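Local coordinates for G protein coupled receptor (Arabidopsis thaliana, PDB 3T33) that binds zinc in a fold related to the lantibiotic cyclases and may play a role in abscisic acid signalling, at residues R267-S275 with S281-A291. Residues are numbered along the deposited sequence; the frame is centred on the assembly and turned at random.
With ZN (zinc ion), chain B.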
loop_
_atom_site.group_PDB
_atom_site.type_symbol
_atom_site.label_atom_id
_atom_site.label_comp_id
_atom_site.label_asym_id
_atom_site.label_seq_id
_atom_site.Cartn_x
_atom_site.Cartn_y
_atom_site.Cartn_z
ATOM N N ARG A 267 -10.477 18.070 8.319
ATOM C CA ARG A 267 -10.781 16.706 8.748
ATOM C C ARG A 267 -11.867 16.693 9.834
ATOM O O ARG A 267 -12.247 17.745 10.361
ATOM C CB ARG A 267 -9.484 16.012 9.237
ATOM C CG ARG A 267 -8.898 16.663 10.466
ATOM C CD ARG A 267 -7.432 16.312 10.785
ATOM N NE ARG A 267 -7.194 16.737 12.161
ATOM C CZ ARG A 267 -6.023 16.938 12.754
ATOM N NH1 ARG A 267 -4.885 16.762 12.115
ATOM N NH2 ARG A 267 -6.005 17.338 14.014
ATOM N N PHE A 268 -12.373 15.502 10.158
ATOM C CA PHE A 268 -13.354 15.368 11.205
ATOM C C PHE A 268 -12.880 15.835 12.615
ATOM O O PHE A 268 -11.665 15.866 12.919
ATOM C CB PHE A 268 -13.887 13.926 11.243
ATOM C CG PHE A 268 -14.693 13.540 10.026
ATOM C CD1 PHE A 268 -15.856 14.260 9.675
ATOM C CD2 PHE A 268 -14.290 12.456 9.217
ATOM C CE1 PHE A 268 -16.607 13.904 8.545
ATOM C CE2 PHE A 268 -15.013 12.092 8.081
ATOM C CZ PHE A 268 -16.185 12.821 7.735
ATOM N N PRO A 269 -13.840 16.241 13.480
ATOM C CA PRO A 269 -13.498 16.452 14.891
ATOM C C PRO A 269 -12.759 15.232 15.528
ATOM O O PRO A 269 -11.934 15.413 16.430
ATOM C CB PRO A 269 -14.870 16.692 15.563
ATOM C CG PRO A 269 -15.975 16.403 14.451
ATOM C CD PRO A 269 -15.212 16.710 13.164
ATOM N N SER A 270 -13.053 14.016 15.074
ATOM C CA SER A 270 -12.313 12.816 15.530
ATOM C C SER A 270 -10.854 12.698 15.003
ATOM O O SER A 270 -10.076 11.875 15.523
ATOM C CB SER A 270 -13.075 11.552 15.151
ATOM O OG SER A 270 -12.901 11.317 13.769
ATOM N N GLY A 271 -10.490 13.490 13.984
ATOM C CA GLY A 271 -9.146 13.452 13.399
ATOM C C GLY A 271 -9.077 12.552 12.143
ATOM O O GLY A 271 -8.115 12.616 11.378
ATOM N N ASN A 272 -10.077 11.691 11.959
ATOM C CA ASN A 272 -10.275 10.986 10.698
ATOM C C ASN A 272 -10.546 11.932 9.539
ATOM O O ASN A 272 -10.827 13.128 9.753
ATOM C CB ASN A 272 -11.357 9.904 10.825
ATOM C CG ASN A 272 -11.350 8.908 9.620
ATOM O OD1 ASN A 272 -12.348 8.247 9.334
ATOM N ND2 ASN A 272 -10.233 8.839 8.913
ATOM N N TYR A 273 -10.339 11.427 8.317
ATOM C CA TYR A 273 -10.452 12.206 7.057
ATOM C C TYR A 273 -11.726 11.785 6.282
ATOM O O TYR A 273 -12.105 10.598 6.246
ATOM C CB TYR A 273 -9.186 12.033 6.185
ATOM C CG TYR A 273 -8.035 12.795 6.733
ATOM C CD1 TYR A 273 -7.326 12.327 7.840
ATOM C CD2 TYR A 273 -7.679 14.052 6.205
ATOM C CE1 TYR A 273 -6.259 13.057 8.378
ATOM C CE2 TYR A 273 -6.638 14.804 6.748
ATOM C CZ TYR A 273 -5.936 14.295 7.849
ATOM O OH TYR A 273 -4.915 15.013 8.409
ATOM N N LEU A 274 -12.386 12.778 5.695
ATOM C CA LEU A 274 -13.564 12.571 4.846
ATOM C C LEU A 274 -13.256 11.627 3.710
ATOM O O LEU A 274 -12.180 11.716 3.123
ATOM C CB LEU A 274 -13.979 13.913 4.236
ATOM C CG LEU A 274 -14.742 14.924 5.118
ATOM C CD1 LEU A 274 -14.015 15.212 6.485
ATOM C CD2 LEU A 274 -15.030 16.253 4.317
ATOM N N SER A 275 -14.179 10.732 3.385
ATOM C CA SER A 275 -14.081 10.071 2.094
ATOM C C SER A 275 -14.114 11.029 0.856
ATOM O O SER A 275 -13.312 10.868 -0.059
ATOM C CB SER A 275 -15.062 8.895 1.966
ATOM O OG SER A 275 -16.411 9.300 2.032
ATOM N N SER A 281 -20.329 11.847 7.190
ATOM C CA SER A 281 -20.209 10.619 7.917
ATOM C C SER A 281 -18.748 10.167 8.100
ATOM O O SER A 281 -18.000 9.954 7.142
ATOM C CB SER A 281 -21.032 9.532 7.245
ATOM O OG SER A 281 -20.955 8.325 7.994
ATOM N N ASP A 282 -18.394 10.039 9.370
ATOM C CA ASP A 282 -17.084 9.618 9.834
ATOM C C ASP A 282 -17.209 8.129 10.098
ATOM O O ASP A 282 -17.600 7.736 11.158
ATOM C CB ASP A 282 -16.768 10.348 11.144
ATOM C CG ASP A 282 -15.332 10.148 11.609
ATOM O OD1 ASP A 282 -14.626 9.238 11.126
ATOM O OD2 ASP A 282 -14.906 10.914 12.482
ATOM N N ARG A 283 -16.878 7.315 9.101
ATOM C CA ARG A 283 -17.047 5.873 9.224
ATOM C C ARG A 283 -15.863 5.066 8.698
ATOM O O ARG A 283 -15.473 4.068 9.305
ATOM C CB ARG A 283 -18.331 5.428 8.519
ATOM C CG ARG A 283 -18.486 5.974 7.109
ATOM C CD ARG A 283 -19.886 5.725 6.571
ATOM N NE ARG A 283 -19.861 5.122 5.241
ATOM C CZ ARG A 283 -20.139 3.846 4.995
ATOM N NH1 ARG A 283 -20.464 3.032 5.989
ATOM N NH2 ARG A 283 -20.092 3.384 3.753
ATOM N N LEU A 284 -15.295 5.484 7.571
ATOM C CA LEU A 284 -14.226 4.692 6.943
ATOM C C LEU A 284 -12.793 5.010 7.417
ATOM O O LEU A 284 -12.345 6.159 7.373
ATOM C CB LEU A 284 -14.330 4.764 5.404
ATOM C CG LEU A 284 -15.690 4.277 4.834
ATOM C CD1 LEU A 284 -15.733 4.350 3.332
ATOM C CD2 LEU A 284 -16.167 2.869 5.331
ATOM N N VAL A 285 -12.083 3.979 7.870
ATOM C CA VAL A 285 -10.665 4.131 8.312
ATOM C C VAL A 285 -9.852 3.103 7.526
ATOM O O VAL A 285 -9.507 2.043 8.043
ATOM C CB VAL A 285 -10.535 3.928 9.845
ATOM C CG1 VAL A 285 -9.077 4.133 10.327
ATOM C CG2 VAL A 285 -11.495 4.861 10.596
ATOM N N HIS A 286 -9.631 3.378 6.243
ATOM C CA HIS A 286 -9.079 2.367 5.305
ATOM C C HIS A 286 -7.920 3.034 4.629
ATOM O O HIS A 286 -7.833 4.266 4.633
ATOM C CB HIS A 286 -10.032 2.070 4.129
ATOM C CG HIS A 286 -11.372 1.497 4.498
ATOM N ND1 HIS A 286 -11.666 0.986 5.751
ATOM C CD2 HIS A 286 -12.472 1.273 3.730
ATOM C CE1 HIS A 286 -12.911 0.511 5.748
ATOM N NE2 HIS A 286 -13.401 0.634 4.525
ATOM N N TRP A 287 -7.039 2.221 4.044
ATOM C CA TRP A 287 -6.116 2.719 3.052
ATOM C C TRP A 287 -6.974 3.406 1.981
ATOM O O TRP A 287 -6.653 4.482 1.556
ATOM C CB TRP A 287 -5.397 1.567 2.351
ATOM C CG TRP A 287 -4.566 2.072 1.252
ATOM C CD1 TRP A 287 -3.459 2.841 1.372
ATOM C CD2 TRP A 287 -4.795 1.913 -0.152
ATOM N NE1 TRP A 287 -2.952 3.140 0.134
ATOM C CE2 TRP A 287 -3.767 2.600 -0.822
ATOM C CE3 TRP A 287 -5.784 1.272 -0.908
ATOM C CZ2 TRP A 287 -3.681 2.670 -2.235
ATOM C CZ3 TRP A 287 -5.688 1.320 -2.307
ATOM C CH2 TRP A 287 -4.637 2.002 -2.950
ATOM N N CYS A 288 -8.009 2.737 1.476
ATOM C CA CYS A 288 -8.693 3.271 0.286
ATOM C C CYS A 288 -9.379 4.586 0.620
ATOM O O CYS A 288 -9.205 5.549 -0.111
ATOM C CB CYS A 288 -9.572 2.242 -0.440
ATOM S SG CYS A 288 -10.784 1.510 0.568
ATOM N N HIS A 289 -10.043 4.668 1.765
ATOM C CA HIS A 289 -10.676 5.919 2.229
ATOM C C HIS A 289 -10.405 6.117 3.717
ATOM O O HIS A 289 -10.575 5.194 4.521
ATOM C CB HIS A 289 -12.208 5.850 2.057
ATOM C CG HIS A 289 -12.657 5.488 0.663
ATOM N ND1 HIS A 289 -12.572 6.367 -0.403
ATOM C CD2 HIS A 289 -13.213 4.346 0.176
ATOM C CE1 HIS A 289 -13.037 5.765 -1.487
ATOM N NE2 HIS A 289 -13.434 4.540 -1.166
ATOM N N GLY A 290 -10.020 7.315 4.106
ATOM C CA GLY A 290 -9.876 7.580 5.539
ATOM C C GLY A 290 -8.431 7.810 5.956
ATOM O O GLY A 290 -7.530 7.938 5.128
ATOM N N ALA A 291 -8.237 7.884 7.256
ATOM C CA ALA A 291 -6.943 8.140 7.909
ATOM C C ALA A 291 -5.717 7.338 7.383
ATOM O O ALA A 291 -4.672 7.912 7.209
ATOM C CB ALA A 291 -7.136 7.843 9.389
HETATM ZN ZN ZN B . -10.513 -0.521 -0.267
HETATM O O HOH W 1 -15.836 13.074 14.165
HETATM O O HOH W 2 -13.189 8.433 5.481
HETATM O O HOH W 3 -10.446 9.667 2.194
HETATM O O HOH W 4 -11.451 8.742 -0.294
#
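A chi1 of -171° swings the D282 carboxylate past the ring of F268, whose own chi1 of -67° sets the ring beside its backbone N and turns one face to D282. The two planes lie only 16° apart, stacked, and D282 CB sits over the ring face, 3.9 Å from the F268 centroid, as a CH-pi contact; L274 CD1 covers the opposite face. A flat aromatic suits this place because both a methyl and a methylene can rest on it.

Beyond the ring, S270 lies in the type I turn F268–G271. Its OG is modelled as a donor 2.4 Å from D282 OD2, a separation so short that the exact length is doubtful. Water 1 donates to the same oxygen and accepts from S270 N, while D282 OD1 makes a salt bridge with R324 of helix 308-324. G271 closes the turn at a positive phi, which glycine adopts readily.

The side chain of N272 lies among D282, the L284 carbonyl and the start of helix 291-305; N272 CB is 3.3 Å from D282 OD1. G290, the N-cap residue of that helix, also has a positive phi. Water bridges the backbones: water 2 donates to Y273 O and L284 O, and water 3 joins L274 O to G290 N.

Farther along, C288 SG binds zinc at 2.2 Å, with C333 and H334 among the other ligands. The D282 carboxylate, paired with R324 through OD1 and hydrated at OD2 by water 1, is probably kept ionised, and it ties the turn to a later part of the same loop, the part that carries the zinc ligand C288.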